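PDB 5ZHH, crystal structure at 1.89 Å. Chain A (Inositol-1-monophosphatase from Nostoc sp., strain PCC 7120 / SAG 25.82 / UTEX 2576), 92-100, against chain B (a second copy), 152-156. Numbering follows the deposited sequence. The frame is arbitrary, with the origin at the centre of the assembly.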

# COMPACT_ATOMS: atom_id res chain seq x y z
N THR A 92 15.41 -15.28 -9.35
CA THR A 92 15.60 -14.68 -10.67
C THR A 92 14.60 -15.22 -11.68
O THR A 92 14.10 -14.46 -12.52
CB THR A 92 17.03 -14.90 -11.15
OG1 THR A 92 17.37 -16.29 -11.05
CG2 THR A 92 18.01 -14.09 -10.31
N THR A 93 14.31 -16.53 -11.65
CA THR A 93 13.29 -17.08 -12.54
C THR A 93 11.94 -16.42 -12.30
O THR A 93 11.26 -16.01 -13.25
CB THR A 93 13.19 -18.60 -12.34
OG1 THR A 93 14.43 -19.21 -12.73
CG2 THR A 93 12.07 -19.19 -13.17
N ASN A 94 11.54 -16.29 -11.03
CA ASN A 94 10.31 -15.58 -10.68
C ASN A 94 10.32 -14.16 -11.22
O ASN A 94 9.33 -13.68 -11.79
CB ASN A 94 10.12 -15.55 -9.16
CG ASN A 94 9.62 -16.86 -8.59
OD1 ASN A 94 9.18 -17.75 -9.33
ND2 ASN A 94 9.68 -16.98 -7.27
N TYR A 95 11.43 -13.44 -11.00
CA TYR A 95 11.51 -12.05 -11.44
C TYR A 95 11.33 -11.94 -12.95
O TYR A 95 10.58 -11.08 -13.42
CB TYR A 95 12.84 -11.45 -11.01
CG TYR A 95 12.93 -9.96 -11.24
CD1 TYR A 95 12.44 -9.06 -10.30
CD2 TYR A 95 13.52 -9.44 -12.40
CE1 TYR A 95 12.52 -7.70 -10.51
CE2 TYR A 95 13.61 -8.08 -12.60
CZ TYR A 95 13.11 -7.21 -11.66
OH TYR A 95 13.18 -5.86 -11.85
N ALA A 96 11.99 -12.82 -13.71
CA ALA A 96 11.86 -12.80 -15.16
C ALA A 96 10.42 -12.99 -15.61
O ALA A 96 10.02 -12.47 -16.65
CB ALA A 96 12.76 -13.87 -15.78
N HIS A 97 9.63 -13.74 -14.85
CA HIS A 97 8.22 -13.98 -15.17
C HIS A 97 7.28 -13.02 -14.44
O HIS A 97 6.06 -13.12 -14.61
CB HIS A 97 7.85 -15.43 -14.82
CG HIS A 97 8.46 -16.46 -15.72
ND1 HIS A 97 7.79 -16.98 -16.81
CD2 HIS A 97 9.67 -17.06 -15.71
CE1 HIS A 97 8.56 -17.86 -17.42
NE2 HIS A 97 9.71 -17.93 -16.77
N GLN A 98 7.82 -12.10 -13.64
CA GLN A 98 7.04 -11.28 -12.72
C GLN A 98 6.20 -12.12 -11.77
O GLN A 98 5.14 -11.69 -11.32
CB GLN A 98 6.15 -10.24 -13.42
CG GLN A 98 6.89 -9.17 -14.18
CD GLN A 98 6.78 -9.31 -15.67
OE1 GLN A 98 7.43 -10.16 -16.29
NE2 GLN A 98 5.95 -8.46 -16.28
N TYR A 99 6.67 -13.32 -11.46
CA TYR A 99 6.03 -14.11 -10.41
C TYR A 99 6.38 -13.47 -9.08
O TYR A 99 7.57 -13.26 -8.80
CB TYR A 99 6.50 -15.57 -10.46
CG TYR A 99 5.65 -16.51 -9.62
CD1 TYR A 99 4.49 -17.07 -10.14
CD2 TYR A 99 6.02 -16.83 -8.31
CE1 TYR A 99 3.70 -17.92 -9.37
CE2 TYR A 99 5.24 -17.68 -7.54
CZ TYR A 99 4.08 -18.22 -8.07
OH TYR A 99 3.30 -19.07 -7.32
N PRO A 100 5.42 -13.10 -8.26
CA PRO A 100 5.68 -12.23 -7.10
C PRO A 100 6.27 -12.97 -5.90
O PRO A 100 5.64 -13.15 -4.86
CB PRO A 100 4.29 -11.66 -6.80
CG PRO A 100 3.35 -12.74 -7.23
CD PRO A 100 4.01 -13.53 -8.34
N SER B 152 10.62 -25.54 -22.13
CA SER B 152 11.80 -24.95 -21.54
C SER B 152 11.61 -23.46 -21.70
O SER B 152 11.17 -23.00 -22.76
CB SER B 152 13.08 -25.41 -22.23
OG SER B 152 13.13 -24.87 -23.54
N LYS B 153 11.92 -22.70 -20.67
CA LYS B 153 11.75 -21.25 -20.54
C LYS B 153 10.38 -20.98 -19.92
O LYS B 153 10.05 -19.82 -19.70
CB LYS B 153 11.85 -20.45 -21.85
CG LYS B 153 13.16 -20.60 -22.63
CD LYS B 153 12.99 -20.05 -24.04
CE LYS B 153 14.26 -20.24 -24.87
NZ LYS B 153 15.46 -19.64 -24.25
N SER B 154 9.60 -22.01 -19.59
CA SER B 154 8.27 -21.79 -19.03
C SER B 154 8.33 -21.95 -17.51
O SER B 154 9.20 -22.63 -16.97
CB SER B 154 7.23 -22.76 -19.60
OG SER B 154 7.01 -22.52 -20.98
N LEU B 155 7.40 -21.28 -16.84
CA LEU B 155 7.17 -21.40 -15.41
C LEU B 155 5.73 -21.87 -15.24
O LEU B 155 4.81 -21.23 -15.75
CB LEU B 155 7.39 -20.07 -14.69
CG LEU B 155 7.26 -20.08 -13.17
CD1 LEU B 155 8.34 -20.97 -12.53
CD2 LEU B 155 7.33 -18.64 -12.60
N LEU B 156 5.54 -22.98 -14.55
CA LEU B 156 4.23 -23.58 -14.39
C LEU B 156 3.86 -23.61 -12.92
O LEU B 156 4.66 -23.29 -12.04
CB LEU B 156 4.20 -25.01 -14.97
CG LEU B 156 4.70 -25.17 -16.40
CD1 LEU B 156 4.61 -26.64 -16.83
CD2 LEU B 156 3.92 -24.27 -17.36

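A helix that ends at a subunit interface can offer a partner both the side chains of its last turn and that of a residue just beyond it, and a single leucine may be enough to use them. The contact between these two copies of inositol-1-monophosphatase is a compact example. Across the stretches there is no hydrogen bond; 232 Å² of surface is buried, and B:Leu155 and A:His97 account for most of it.

The chain A backbone sets the stage. Its helix closes in a Schellman motif: A:Gln98 takes a positive phi (56°), and two bonds reach back into the last turn, from A:Gln98 N to A:Tyr95 O (3.0 Å) and from A:Tyr99 N to A:Asn94 O (2.7 Å). In this arrangement the CA-to-CB bond of A:Gln98 points away from chain B, while those of A:Thr93, A:His97 and A:Tyr99 point toward it.

B:Leu155, in an extended conformation, also points toward its partner. B:Leu155 CB lies almost squarely over one face of the A:His97 imidazole, 3.6 Å from the ring centroid and 6° off the normal, a CH-pi contact in which aliphatic hydrogens meet the pi cloud. The methyls continue the packing along chain A: B:Leu155 CD2 lies 3.8 Å from A:Tyr99 CB, an apolar contact, and 3.9 Å from A:Asn94 OD1, whose own hydrogen bond is made elsewhere in the structure. B:Leu155 CD1 approaches A:Thr93 CG2 at 4.2 Å, a looser methyl-to-methyl contact.

The imidazole has a second use. At its edge, near the ring plane, A:His97 CE1 lies 3.4 Å from B:Lys153 O, so a polarised ring carbon faces a carbonyl oxygen. B:Lys153 makes this contact with its backbone; the end of its side chain leads away. One ring thus meets aliphatic carbon over its face and backbone oxygen at its edge.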